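Esterase LipW (Mycobacterium marinum, PDB 3QH4) is an esterase that probably hydrolyses carboxylic ester bonds, with strict substrate selectivity, on an alpha/beta hydrolase fold. Local coordinates at residues P212-E217 and D258-E263; L191-V196 and H288-L293; L251-E256 and H281-A286; I27-E32 and S220-H225. One frame throughout, in Å; residues are numbered along the deposited sequence.

Contact 1: residues P212-E217 and D258-E263; sequences PAFDGE and DPFRDE
Phe-260 and Pro-259 form one half of this buried apolar contact, and Phe-214 with the backbone of Asp-215 and Gly-216 forms the other. Phe-260 reaches outward from CB, where chi1 of -56° sets CG anti to the carbonyl carbon, and the ring then carries its far side toward Phe-214. CD2 runs past His-288. CE2 lies 3.7 Å from Phe-214 CD2, and at the tip CZ comes equally near Phe-214 CE2, 3.7 Å. The two rings are tilted 32° to each other with centroids 5.8 Å apart, an oblique pair. CE1, on the other flank, packs against Met-222 of helix 216-227. Over one face of the ring sits CG of its neighbour Pro-259.

That proline does the rest of the work. Its CG presses on Asp-215 C at 3.7 Å, its CB on Gly-216 N at 3.8 Å, while CD faces the carbonyl oxygen of Phe-214.

The turn carrying both residues is pinned by its own aspartate: Phe-260 N donates to Asp-258 OD1 over 2.8 Å, approaching from above the carboxylate plane. The other oxygen, OD2, takes a hydrogen bond from His-288 ND1. A capped type I turn that fixes an acid beside a histidine is consistent with the Ser-His-Asp triad of an alpha/beta hydrolase, with Asp-258 as the probable acid.

Contact 2: residues L191-V196 and H288-L293; sequences LLHQPV and HGFDSL
Gln-194 and His-288 bring the two backbones nearest, CA to CA 7.1 Å, where the chain leaving strand 189-193 turns at Gln-194 with left-handed backbone angles and faces the loop leading into the short helix 290-293.

Three flat groups then settle against one another. The Gln-194 amide lies over a face of the His-288 imidazole, the planes only 15° apart, with OE1 above the rim. The same oxygen accepts from Gly-289 N at 2.9 Å in a nearly straight bond, which fixes the rotation of the amide; its NE2 goes to Ser-165 OG and, weakly, to a water. On the other side of the glutamine chain, CG sits over the centre of the His-193 ring, 3.6 Å above the plane.

His-193 itself, CG anti to the backbone N, meets Asp-291 tip to tip. NE2 donates to Asp-291 OD1 at 2.8 Å; OD1 lies close to the imidazole plane, while NE2 approaches from well above the carboxylate plane. The imidazole turns its edge toward the face of Phe-290, an offset edge-to-face pair with planes at 88°, its CE1 nearest CE1 of the phenylalanine. The water is 2.7 Å from Asp-291 OD1, to which it donates, and also pairs with Ser-292 OG. ND1 of His-193 is hydrogen-bonded to Thr-253 OG1.

His-288 has ND1 bonded to Asp-258 and NE2 to Ser-166, so the glutamine lies second-shell on a site that matches the Ser-His-Asp triad of alpha/beta hydrolases, with His-288 as the probable base.

Contact 3: residues L251-E256 and H281-A286; sequences LITCGE and HIFPRA
Thr-253 and Phe-283 lie side by side and point the same way from neighbouring parallel strands, the two strands of the beta-alpha-beta unit 250-255, 261-273, 278-283 at the edge of the hydrolase sheet. Thr-253 CB sits 4.0 Å from Phe-283 CE2, in line with the ring's edge. The ring's face is taken by its own strand: CD2 of His-281 lies over the centre, 3.2 Å above the plane, so His-281 and Phe-283 pack on each other beside the threonine. Helix 298-315 covers the sheet face bearing these three side chains through Leu-303 and Met-306.

On the sheet face of Cys-254 and Ile-282, CB of the cysteine is 3.9 Å from CD1 of the isoleucine, and helix 261-273 reaches Ile-282 with Leu-265. Backbone hydrogen bonds of parallel-strand type run between the segments, from His-281 N to Ile-252 O through to Glu-256 N, which meets Phe-283 O at 2.9 Å. Gly-255 lies close to the returning segment, its CA 3.5 Å from Ala-286 O.

At the corner Glu-256 reaches across. Its CB rests on Ile-282 CG2 at 3.7 Å; chi1 of 65° puts CG between the backbone N and the carbonyl carbon, and the chain, extended beyond it, takes the carboxylate to the turn of Pro-284 and Arg-285, where Arg-285 N donates to OE2 on its anti side, 2.7 Å away.

Contact 4: residues I27-E32 and S220-H225; sequences IDFTAE and SLMWRH
Phe-29 and His-225 carry the tight part of this contact, joined where the segment leading into helix 31-56 runs beside helix 216-227. His-225 NE2 donates to Phe-29 O at 2.8 Å, a bond straight at both ends: the donor comes nearly along the C=O axis, and the oxygen lies 3° out of the imidazole plane. The His-225 CG is anti to the carbonyl carbon, chi1 -58°. One face of the ring lies over Leu-221 O, a turn back in its own helix, and Leu-221 lays CD2 against Phe-29 O at 3.5 Å.

The phenyl ring of Phe-29 goes inward. CE2 presses on Met-222 CB at 3.8 Å, and CD2 approaches His-225 CD2 at 3.9 Å, the two rings meeting obliquely with planes 44° apart. Further in, Phe-214 meets the Phe-29 ring edge-to-face and Ile-34 also packs on it.

Toward solvent the fit slackens. The touch of Leu-221 CD2 on Thr-30 CG2 is a looser 4.1 Å, and Ala-31 CB only skirts His-225 CE1. Here the polar work stays close to residues 27-32: the bond from Thr-30 N to Asp-28 OD1 makes an Asx turn, and Thr-30 OG1 donates to the same oxygen from the same face of the carboxylate plane, while Thr-30 OG1 also makes a weak N-cap bond to Ser-33 N.

An N-terminal helix packed on one inserted between strands 189-193 and 250-255 is consistent with the cap of hormone-sensitive-lipase-like hydrolases.

Contacts 1 and 2 are both buried and meet at the probable triad, with contact 2 nearest the chain's centre; contact 2 is rich in polar bonds whereas contact 1 is mostly hydrocarbon packing. Contact 3 lies further out in the sheet that contact 2 reaches, strands 189-193 and 250-255 being neighbours, and relies on regular backbone pairing at a partly exposed edge. Contact 4 shares helix 216-227 with contact 1 and extends its aromatic cluster toward the surface, with a single histidine bond where contact 3 has several. Val-196 touches Phe-260, Met-222 and Trp-223, tying contact 2 to contacts 1 and 4, whereas contacts 3 and 4 stay about 12 Å apart at their nearest atoms.

Contact 1: residues P212-E217 and D258-E263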
loop_
_atom_site.group_PDB
_atom_site.type_symbol
_atom_site.label_atom_id
_atom_site.label_comp_id
_atom_site.label_asym_id
_atom_site.label_seq_id
_atom_site.Cartn_x
_atom_site.Cartn_y
_atom_site.Cartn_z
ATOM N N PRO A 212 15.268 -10.040 -5.615
ATOM C CA PRO A 212 14.384 -10.859 -4.790
ATOM C C PRO A 212 13.094 -10.116 -4.394
ATOM O O PRO A 212 13.042 -8.889 -4.477
ATOM C CB PRO A 212 15.224 -11.133 -3.545
ATOM C CG PRO A 212 16.137 -9.924 -3.423
ATOM C CD PRO A 212 16.388 -9.450 -4.852
ATOM N N ALA A 213 12.081 -10.890 -4.002
ATOM C CA ALA A 213 10.798 -10.412 -3.424
ATOM C C ALA A 213 9.837 -9.815 -4.449
ATOM O O ALA A 213 8.694 -10.267 -4.563
ATOM C CB ALA A 213 11.023 -9.472 -2.213
ATOM N N PHE A 214 10.308 -8.827 -5.204
ATOM C CA PHE A 214 9.578 -8.340 -6.370
ATOM C C PHE A 214 10.590 -7.767 -7.334
ATOM O O PHE A 214 11.655 -7.279 -6.931
ATOM C CB PHE A 214 8.531 -7.268 -6.018
ATOM C CG PHE A 214 7.274 -7.375 -6.867
ATOM C CD1 PHE A 214 6.287 -8.316 -6.548
ATOM C CD2 PHE A 214 7.105 -6.557 -7.983
ATOM C CE1 PHE A 214 5.118 -8.433 -7.349
ATOM C CE2 PHE A 214 5.956 -6.642 -8.788
ATOM C CZ PHE A 214 4.972 -7.584 -8.489
ATOM N N ASP A 215 10.257 -7.812 -8.620
ATOM C CA ASP A 215 11.212 -7.395 -9.629
ATOM C C ASP A 215 10.496 -6.831 -10.829
ATOM O O ASP A 215 9.245 -6.771 -10.856
ATOM C CB ASP A 215 12.203 -8.549 -9.977
ATOM C CG ASP A 215 11.521 -9.759 -10.609
ATOM O OD1 ASP A 215 10.624 -9.548 -11.455
ATOM O OD2 ASP A 215 11.909 -10.933 -10.320
ATOM N N GLY A 216 11.295 -6.368 -11.797
ATOM C CA GLY A 216 10.786 -5.670 -12.967
ATOM C C GLY A 216 9.987 -6.580 -13.898
ATOM O O GLY A 216 9.036 -6.135 -14.586
ATOM N N GLU A 217 10.392 -7.841 -13.962
ATOM C CA GLU A 217 9.634 -8.781 -14.784
ATOM C C GLU A 217 8.251 -9.038 -14.190
ATOM O O GLU A 217 7.244 -9.017 -14.924
ATOM C CB GLU A 217 10.436 -10.048 -15.034
ATOM C CG GLU A 217 11.649 -9.708 -15.860
ATOM C CD GLU A 217 12.531 -10.887 -16.193
ATOM O OE1 GLU A 217 12.108 -12.052 -16.022
ATOM O OE2 GLU A 217 13.664 -10.625 -16.645
ATOM N N ASP A 258 14.873 -1.664 -5.705
ATOM C CA ASP A 258 13.437 -1.901 -5.892
ATOM C C ASP A 258 13.115 -1.409 -7.303
ATOM O O ASP A 258 13.412 -0.249 -7.638
ATOM C CB ASP A 258 12.670 -1.106 -4.823
ATOM C CG ASP A 258 11.140 -1.342 -4.869
ATOM O OD1 ASP A 258 10.579 -1.587 -5.954
ATOM O OD2 ASP A 258 10.486 -1.235 -3.802
ATOM N N PRO A 259 12.515 -2.270 -8.136
ATOM C CA PRO A 259 12.159 -1.797 -9.475
ATOM C C PRO A 259 11.284 -0.537 -9.487
ATOM O O PRO A 259 11.351 0.207 -10.464
ATOM C CB PRO A 259 11.431 -3.012 -10.095
ATOM C CG PRO A 259 10.784 -3.704 -8.862
ATOM C CD PRO A 259 11.939 -3.605 -7.849
ATOM N N PHE A 260 10.493 -0.284 -8.436
ATOM C CA PHE A 260 9.603 0.884 -8.417
ATOM C C PHE A 260 10.308 2.160 -7.961
ATOM O O PHE A 260 9.706 3.214 -7.934
ATOM C CB PHE A 260 8.384 0.596 -7.546
ATOM C CG PHE A 260 7.643 -0.628 -7.996
ATOM C CD1 PHE A 260 7.023 -0.657 -9.248
ATOM C CD2 PHE A 260 7.612 -1.751 -7.199
ATOM C CE1 PHE A 260 6.374 -1.860 -9.687
ATOM C CE2 PHE A 260 6.976 -2.915 -7.625
ATOM C CZ PHE A 260 6.361 -2.964 -8.853
ATOM N N ARG A 261 11.602 2.071 -7.675
ATOM C CA ARG A 261 12.294 3.241 -7.130
ATOM C C ARG A 261 12.209 4.451 -8.058
ATOM O O ARG A 261 11.944 5.562 -7.612
ATOM C CB ARG A 261 13.774 2.902 -6.883
ATOM C CG ARG A 261 14.592 4.135 -6.448
ATOM C CD ARG A 261 16.061 3.822 -6.608
ATOM N NE ARG A 261 16.523 3.801 -7.999
ATOM C CZ ARG A 261 17.594 3.121 -8.383
ATOM N NH1 ARG A 261 18.238 2.344 -7.511
ATOM N NH2 ARG A 261 18.023 3.185 -9.638
ATOM N N ASP A 262 12.493 4.268 -9.347
ATOM C CA ASP A 262 12.526 5.475 -10.209
ATOM C C ASP A 262 11.159 6.123 -10.400
ATOM O O ASP A 262 11.041 7.356 -10.455
ATOM C CB ASP A 262 13.147 5.149 -11.575
ATOM C CG ASP A 262 14.652 4.902 -11.486
ATOM O OD1 ASP A 262 15.243 4.966 -10.375
ATOM O OD2 ASP A 262 15.244 4.609 -12.542
ATOM N N GLU A 263 10.115 5.308 -10.503
ATOM C CA GLU A 263 8.785 5.951 -10.659
ATOM C C GLU A 263 8.397 6.684 -9.367
ATOM O O GLU A 263 7.724 7.700 -9.403
ATOM C CB GLU A 263 7.735 4.947 -11.139
ATOM C CG GLU A 263 7.352 3.859 -10.152
ATOM C CD GLU A 263 6.878 2.619 -10.874
ATOM O OE1 GLU A 263 5.698 2.266 -10.695
ATOM O OE2 GLU A 263 7.679 2.034 -11.652
#

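Contact 2: residues L191-V196 and H288-L293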
loop_
_atom_site.group_PDB
_atom_site.type_symbol
_atom_site.label_atom_id
_atom_site.label_comp_id
_atom_site.label_asym_id
_atom_site.label_seq_id
_atom_site.Cartn_x
_atom_site.Cartn_y
_atom_site.Cartn_z
ATOM N N LEU A 191 -0.360 8.565 2.367
ATOM C CA LEU A 191 0.888 7.888 2.751
ATOM C C LEU A 191 1.104 6.739 1.777
ATOM O O LEU A 191 0.291 5.808 1.705
ATOM C CB LEU A 191 0.768 7.382 4.200
ATOM C CG LEU A 191 2.008 6.711 4.791
ATOM C CD1 LEU A 191 2.071 7.010 6.291
ATOM C CD2 LEU A 191 1.953 5.202 4.526
ATOM N N LEU A 192 2.136 6.877 0.952
ATOM C CA LEU A 192 2.373 5.936 -0.156
ATOM C C LEU A 192 3.700 5.215 0.112
ATOM O O LEU A 192 4.797 5.768 -0.118
ATOM C CB LEU A 192 2.414 6.670 -1.505
ATOM C CG LEU A 192 1.256 7.619 -1.813
ATOM C CD1 LEU A 192 1.496 8.357 -3.124
ATOM C CD2 LEU A 192 -0.084 6.865 -1.890
ATOM N N HIS A 193 3.597 3.998 0.623
ATOM C CA HIS A 193 4.801 3.193 0.825
ATOM C C HIS A 193 5.122 2.323 -0.391
ATOM O O HIS A 193 4.277 1.553 -0.860
ATOM C CB HIS A 193 4.702 2.358 2.122
ATOM C CG HIS A 193 5.887 1.469 2.352
ATOM N ND1 HIS A 193 7.186 1.925 2.245
ATOM C CD2 HIS A 193 5.971 0.159 2.697
ATOM C CE1 HIS A 193 8.020 0.927 2.496
ATOM N NE2 HIS A 193 7.310 -0.156 2.759
ATOM N N GLN A 194 6.370 2.452 -0.847
ATOM C CA GLN A 194 6.914 1.763 -2.031
ATOM C C GLN A 194 5.833 1.588 -3.123
ATOM O O GLN A 194 5.605 0.460 -3.583
ATOM C CB GLN A 194 7.578 0.418 -1.602
ATOM C CG GLN A 194 6.615 -0.505 -0.827
ATOM C CD GLN A 194 7.211 -1.793 -0.320
ATOM O OE1 GLN A 194 8.425 -1.989 -0.330
ATOM N NE2 GLN A 194 6.342 -2.684 0.159
ATOM N N PRO A 195 5.195 2.703 -3.536
ATOM C CA PRO A 195 4.018 2.612 -4.430
ATOM C C PRO A 195 4.301 2.169 -5.865
ATOM O O PRO A 195 5.337 2.500 -6.457
ATOM C CB PRO A 195 3.460 4.035 -4.439
ATOM C CG PRO A 195 4.705 4.939 -4.216
ATOM C CD PRO A 195 5.512 4.113 -3.198
ATOM N N VAL A 196 3.393 1.355 -6.365
ATOM C CA VAL A 196 3.306 1.045 -7.777
ATOM C C VAL A 196 2.608 2.254 -8.421
ATOM O O VAL A 196 1.491 2.595 -8.012
ATOM C CB VAL A 196 2.488 -0.254 -7.936
ATOM C CG1 VAL A 196 2.144 -0.448 -9.405
ATOM C CG2 VAL A 196 3.330 -1.444 -7.384
ATOM N N HIS A 288 12.216 -4.261 -2.380
ATOM C CA HIS A 288 10.772 -4.169 -2.166
ATOM C C HIS A 288 10.313 -5.138 -1.080
ATOM O O HIS A 288 10.726 -6.304 -1.053
ATOM C CB HIS A 288 10.043 -4.525 -3.458
ATOM C CG HIS A 288 8.639 -4.020 -3.498
ATOM N ND1 HIS A 288 8.346 -2.695 -3.713
ATOM C CD2 HIS A 288 7.448 -4.660 -3.385
ATOM C CE1 HIS A 288 7.031 -2.527 -3.733
ATOM N NE2 HIS A 288 6.463 -3.710 -3.553
ATOM N N GLY A 289 9.472 -4.652 -0.189
ATOM C CA GLY A 289 8.855 -5.490 0.825
ATOM C C GLY A 289 9.755 -5.648 2.038
ATOM O O GLY A 289 9.486 -6.520 2.864
ATOM N N PHE A 290 10.804 -4.810 2.164
ATOM C CA PHE A 290 11.780 -4.965 3.273
ATOM C C PHE A 290 11.141 -4.994 4.660
ATOM O O PHE A 290 11.552 -5.788 5.510
ATOM C CB PHE A 290 12.917 -3.922 3.209
ATOM C CG PHE A 290 12.472 -2.480 3.441
ATOM C CD1 PHE A 290 12.096 -1.686 2.346
ATOM C CD2 PHE A 290 12.465 -1.923 4.740
ATOM C CE1 PHE A 290 11.730 -0.351 2.528
ATOM C CE2 PHE A 290 12.092 -0.607 4.942
ATOM C CZ PHE A 290 11.712 0.186 3.831
ATOM N N ASP A 291 10.121 -4.166 4.868
ATOM C CA ASP A 291 9.509 -4.061 6.189
ATOM C C ASP A 291 8.586 -5.237 6.492
ATOM O O ASP A 291 8.308 -5.490 7.674
ATOM C CB ASP A 291 8.766 -2.740 6.367
ATOM C CG ASP A 291 7.681 -2.561 5.321
ATOM O OD1 ASP A 291 8.015 -2.556 4.119
ATOM O OD2 ASP A 291 6.490 -2.485 5.702
ATOM N N SER A 292 8.144 -5.954 5.449
ATOM C CA SER A 292 7.413 -7.226 5.608
ATOM C C SER A 292 8.355 -8.399 5.853
ATOM O O SER A 292 8.062 -9.287 6.695
ATOM C CB SER A 292 6.565 -7.489 4.353
ATOM O OG SER A 292 5.577 -6.475 4.227
ATOM N N LEU A 293 9.474 -8.419 5.128
ATOM C CA LEU A 293 10.483 -9.470 5.266
ATOM C C LEU A 293 11.149 -9.467 6.637
ATOM O O LEU A 293 11.422 -10.541 7.190
ATOM C CB LEU A 293 11.561 -9.377 4.166
ATOM C CG LEU A 293 11.085 -9.682 2.727
ATOM C CD1 LEU A 293 12.014 -9.047 1.683
ATOM C CD2 LEU A 293 10.964 -11.201 2.475
HETATM O O HOH W 1 6.438 -4.351 2.789
#

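Contact 3: residues L251-E256 and H281-A286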
loop_
_atom_site.group_PDB
_atom_site.type_symbol
_atom_site.label_atom_id
_atom_site.label_comp_id
_atom_site.label_asym_id
_atom_site.label_seq_id
_atom_site.Cartn_x
_atom_site.Cartn_y
_atom_site.Cartn_z
ATOM N N LEU A 251 3.492 11.520 2.220
ATOM C CA LEU A 251 4.731 10.832 2.604
ATOM C C LEU A 251 4.886 9.721 1.597
ATOM O O LEU A 251 3.970 8.911 1.416
ATOM C CB LEU A 251 4.665 10.235 4.010
ATOM C CG LEU A 251 5.846 9.304 4.320
ATOM C CD1 LEU A 251 7.208 10.080 4.415
ATOM C CD2 LEU A 251 5.567 8.558 5.646
ATOM N N ILE A 252 6.043 9.682 0.939
ATOM C CA ILE A 252 6.301 8.628 -0.044
ATOM C C ILE A 252 7.665 8.009 0.225
ATOM O O ILE A 252 8.670 8.723 0.350
ATOM C CB ILE A 252 6.105 9.179 -1.498
ATOM C CG1 ILE A 252 6.349 8.080 -2.541
ATOM C CG2 ILE A 252 7.023 10.386 -1.794
ATOM C CD1 ILE A 252 5.965 8.524 -4.007
ATOM N N THR A 253 7.715 6.673 0.281
ATOM C CA THR A 253 8.916 5.993 0.737
ATOM C C THR A 253 9.242 4.829 -0.205
ATOM O O THR A 253 8.339 4.303 -0.884
ATOM C CB THR A 253 8.695 5.444 2.172
ATOM O OG1 THR A 253 7.465 4.696 2.228
ATOM C CG2 THR A 253 8.638 6.584 3.199
ATOM N N CYS A 254 10.521 4.437 -0.288
ATOM C CA CYS A 254 10.869 3.257 -1.092
ATOM C C CYS A 254 12.277 2.802 -0.768
ATOM O O CYS A 254 13.126 3.635 -0.456
ATOM C CB CYS A 254 10.798 3.632 -2.582
ATOM S SG CYS A 254 10.670 2.185 -3.664
ATOM N N GLY A 255 12.519 1.484 -0.817
ATOM C CA GLY A 255 13.896 0.955 -0.730
ATOM C C GLY A 255 14.611 1.248 -2.042
ATOM O O GLY A 255 13.971 1.371 -3.071
ATOM N N GLU A 256 15.942 1.342 -2.012
ATOM C CA GLU A 256 16.676 1.697 -3.232
ATOM C C GLU A 256 16.827 0.531 -4.192
ATOM O O GLU A 256 17.038 0.749 -5.393
ATOM C CB GLU A 256 18.053 2.295 -2.923
ATOM C CG GLU A 256 18.994 1.303 -2.267
ATOM C CD GLU A 256 20.435 1.788 -2.169
ATOM O OE1 GLU A 256 20.815 2.704 -2.931
ATOM O OE2 GLU A 256 21.187 1.232 -1.335
ATOM N N HIS A 281 11.416 9.590 1.293
ATOM C CA HIS A 281 12.590 8.851 1.769
ATOM C C HIS A 281 12.936 7.653 0.907
ATOM O O HIS A 281 12.044 6.843 0.580
ATOM C CB HIS A 281 12.413 8.321 3.194
ATOM C CG HIS A 281 13.716 8.002 3.846
ATOM N ND1 HIS A 281 14.425 8.936 4.561
ATOM C CD2 HIS A 281 14.450 6.866 3.870
ATOM C CE1 HIS A 281 15.542 8.398 5.001
ATOM N NE2 HIS A 281 15.584 7.140 4.598
ATOM N N ILE A 282 14.222 7.541 0.571
ATOM C CA ILE A 282 14.732 6.333 -0.082
ATOM C C ILE A 282 15.612 5.639 0.963
ATOM O O ILE A 282 16.571 6.217 1.463
ATOM C CB ILE A 282 15.579 6.655 -1.350
ATOM C CG1 ILE A 282 14.723 7.366 -2.413
ATOM C CG2 ILE A 282 16.190 5.342 -1.945
ATOM C CD1 ILE A 282 13.477 6.512 -2.877
ATOM N N PHE A 283 15.280 4.382 1.264
ATOM C CA PHE A 283 16.012 3.613 2.272
ATOM C C PHE A 283 17.094 2.793 1.599
ATOM O O PHE A 283 16.810 2.052 0.649
ATOM C CB PHE A 283 15.043 2.666 3.003
ATOM C CG PHE A 283 14.089 3.390 3.902
ATOM C CD1 PHE A 283 14.469 3.685 5.232
ATOM C CD2 PHE A 283 12.837 3.766 3.449
ATOM C CE1 PHE A 283 13.577 4.353 6.091
ATOM C CE2 PHE A 283 11.938 4.478 4.299
ATOM C CZ PHE A 283 12.334 4.754 5.624
ATOM N N PRO A 284 18.333 2.922 2.086
ATOM C CA PRO A 284 19.505 2.261 1.454
ATOM C C PRO A 284 19.500 0.742 1.730
ATOM O O PRO A 284 18.956 0.306 2.750
ATOM C CB PRO A 284 20.695 2.962 2.145
ATOM C CG PRO A 284 20.186 3.295 3.535
ATOM C CD PRO A 284 18.691 3.635 3.328
ATOM N N ARG A 285 20.074 -0.034 0.812
ATOM C CA ARG A 285 20.346 -1.476 1.010
ATOM C C ARG A 285 19.078 -2.306 1.313
ATOM O O ARG A 285 19.132 -3.322 1.996
ATOM C CB ARG A 285 21.427 -1.673 2.078
ATOM C CG ARG A 285 22.638 -0.773 1.900
ATOM C CD ARG A 285 23.722 -1.091 2.934
ATOM N NE ARG A 285 24.453 -2.301 2.598
ATOM C CZ ARG A 285 25.150 -3.039 3.470
ATOM N NH1 ARG A 285 25.177 -2.739 4.772
ATOM N NH2 ARG A 285 25.811 -4.097 3.032
ATOM N N ALA A 286 17.945 -1.865 0.755
ATOM C CA ALA A 286 16.647 -2.461 0.998
ATOM C C ALA A 286 15.903 -2.735 -0.323
ATOM O O ALA A 286 15.847 -1.881 -1.197
ATOM C CB ALA A 286 15.790 -1.521 1.907
#

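Contact 4: residues I27-E32 and S220-H225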
loop_
_atom_site.group_PDB
_atom_site.type_symbol
_atom_site.label_atom_id
_atom_site.label_comp_id
_atom_site.label_asym_id
_atom_site.label_seq_id
_atom_site.Cartn_x
_atom_site.Cartn_y
_atom_site.Cartn_z
ATOM N N ILE A 27 10.066 -13.596 -6.941
ATOM C CA ILE A 27 8.660 -14.001 -7.079
ATOM C C ILE A 27 8.429 -14.475 -8.505
ATOM O O ILE A 27 9.148 -14.086 -9.429
ATOM C CB ILE A 27 7.704 -12.813 -6.759
ATOM C CG1 ILE A 27 6.275 -13.299 -6.459
ATOM C CG2 ILE A 27 7.734 -11.735 -7.860
ATOM C CD1 ILE A 27 5.429 -12.210 -5.783
ATOM N N ASP A 28 7.406 -15.307 -8.675
ATOM C CA ASP A 28 6.932 -15.696 -9.997
ATOM C C ASP A 28 5.508 -15.136 -10.057
ATOM O O ASP A 28 4.660 -15.512 -9.264
ATOM C CB ASP A 28 6.956 -17.223 -10.074
ATOM C CG ASP A 28 6.376 -17.773 -11.363
ATOM O OD1 ASP A 28 5.733 -17.032 -12.137
ATOM O OD2 ASP A 28 6.573 -18.991 -11.590
ATOM N N PHE A 29 5.252 -14.226 -10.996
ATOM C CA PHE A 29 3.954 -13.538 -10.990
ATOM C C PHE A 29 3.069 -13.951 -12.154
ATOM O O PHE A 29 2.203 -13.197 -12.575
ATOM C CB PHE A 29 4.122 -12.007 -10.936
ATOM C CG PHE A 29 3.092 -11.317 -10.058
ATOM C CD1 PHE A 29 3.031 -11.601 -8.707
ATOM C CD2 PHE A 29 2.212 -10.367 -10.593
ATOM C CE1 PHE A 29 2.075 -10.973 -7.875
ATOM C CE2 PHE A 29 1.251 -9.720 -9.768
ATOM C CZ PHE A 29 1.214 -10.027 -8.411
ATOM N N THR A 30 3.274 -15.173 -12.659
ATOM C CA THR A 30 2.312 -15.741 -13.619
ATOM C C THR A 30 0.998 -16.036 -12.899
ATOM O O THR A 30 0.979 -16.186 -11.680
ATOM C CB THR A 30 2.839 -17.060 -14.266
ATOM O OG1 THR A 30 3.074 -18.035 -13.240
ATOM C CG2 THR A 30 4.107 -16.806 -15.069
ATOM N N ALA A 31 -0.093 -16.117 -13.657
ATOM C CA ALA A 31 -1.401 -16.442 -13.095
ATOM C C ALA A 31 -1.401 -17.751 -12.295
ATOM O O ALA A 31 -1.929 -17.789 -11.193
ATOM C CB ALA A 31 -2.457 -16.489 -14.207
ATOM N N GLU A 32 -0.801 -18.814 -12.834
ATOM C CA GLU A 32 -0.699 -20.094 -12.107
ATOM C C GLU A 32 0.041 -19.995 -10.775
ATOM O O GLU A 32 -0.379 -20.582 -9.756
ATOM C CB GLU A 32 -0.043 -21.169 -12.994
ATOM N N SER A 220 5.901 -6.089 -14.895
ATOM C CA SER A 220 5.285 -6.135 -16.215
ATOM C C SER A 220 4.042 -7.043 -16.229
ATOM O O SER A 220 2.963 -6.636 -16.728
ATOM C CB SER A 220 6.276 -6.583 -17.277
ATOM O OG SER A 220 5.585 -6.740 -18.508
ATOM N N LEU A 221 4.182 -8.254 -15.692
ATOM C CA LEU A 221 3.041 -9.190 -15.573
ATOM C C LEU A 221 1.927 -8.588 -14.718
ATOM O O LEU A 221 0.744 -8.701 -15.065
ATOM C CB LEU A 221 3.479 -10.510 -14.936
ATOM C CG LEU A 221 4.029 -11.600 -15.869
ATOM C CD1 LEU A 221 5.064 -11.042 -16.763
ATOM C CD2 LEU A 221 4.606 -12.753 -15.039
ATOM N N MET A 222 2.316 -7.956 -13.608
ATOM C CA MET A 222 1.375 -7.315 -12.685
ATOM C C MET A 222 0.451 -6.347 -13.419
ATOM O O MET A 222 -0.768 -6.411 -13.261
ATOM C CB MET A 222 2.171 -6.563 -11.576
ATOM C CG MET A 222 1.306 -5.728 -10.646
ATOM S SD MET A 222 2.362 -4.668 -9.643
ATOM C CE MET A 222 2.988 -3.502 -10.867
ATOM N N TRP A 223 1.032 -5.446 -14.218
ATOM C CA TRP A 223 0.246 -4.444 -14.942
ATOM C C TRP A 223 -0.646 -5.156 -15.945
ATOM O O TRP A 223 -1.819 -4.751 -16.164
ATOM C CB TRP A 223 1.136 -3.390 -15.613
ATOM C CG TRP A 223 1.558 -2.337 -14.651
ATOM C CD1 TRP A 223 2.825 -2.097 -14.167
ATOM C CD2 TRP A 223 0.709 -1.362 -14.074
ATOM N NE1 TRP A 223 2.789 -1.036 -13.289
ATOM C CE2 TRP A 223 1.502 -0.559 -13.227
ATOM C CE3 TRP A 223 -0.666 -1.079 -14.193
ATOM C CZ2 TRP A 223 0.976 0.521 -12.498
ATOM C CZ3 TRP A 223 -1.199 -0.002 -13.456
ATOM C CH2 TRP A 223 -0.373 0.783 -12.619
ATOM N N ARG A 224 -0.131 -6.229 -16.554
ATOM C CA ARG A 224 -0.983 -6.946 -17.539
ATOM C C ARG A 224 -2.216 -7.570 -16.883
ATOM O O ARG A 224 -3.336 -7.450 -17.428
ATOM C CB ARG A 224 -0.176 -7.986 -18.350
ATOM C CG ARG A 224 0.729 -7.326 -19.395
ATOM C CD ARG A 224 0.959 -8.241 -20.605
ATOM N NE ARG A 224 1.620 -9.472 -20.251
ATOM C CZ ARG A 224 2.940 -9.607 -20.119
ATOM N NH1 ARG A 224 3.753 -8.563 -20.285
ATOM N NH2 ARG A 224 3.450 -10.790 -19.802
ATOM N N HIS A 225 -2.038 -8.223 -15.725
ATOM C CA HIS A 225 -3.183 -8.873 -15.050
ATOM C C HIS A 225 -4.222 -7.841 -14.611
ATOM O O HIS A 225 -5.421 -8.091 -14.700
ATOM C CB HIS A 225 -2.781 -9.607 -13.766
ATOM C CG HIS A 225 -1.757 -10.674 -13.953
ATOM N ND1 HIS A 225 -1.782 -11.574 -14.995
ATOM C CD2 HIS A 225 -0.682 -10.998 -13.197
ATOM C CE1 HIS A 225 -0.744 -12.387 -14.891
ATOM N NE2 HIS A 225 -0.059 -12.054 -13.811
#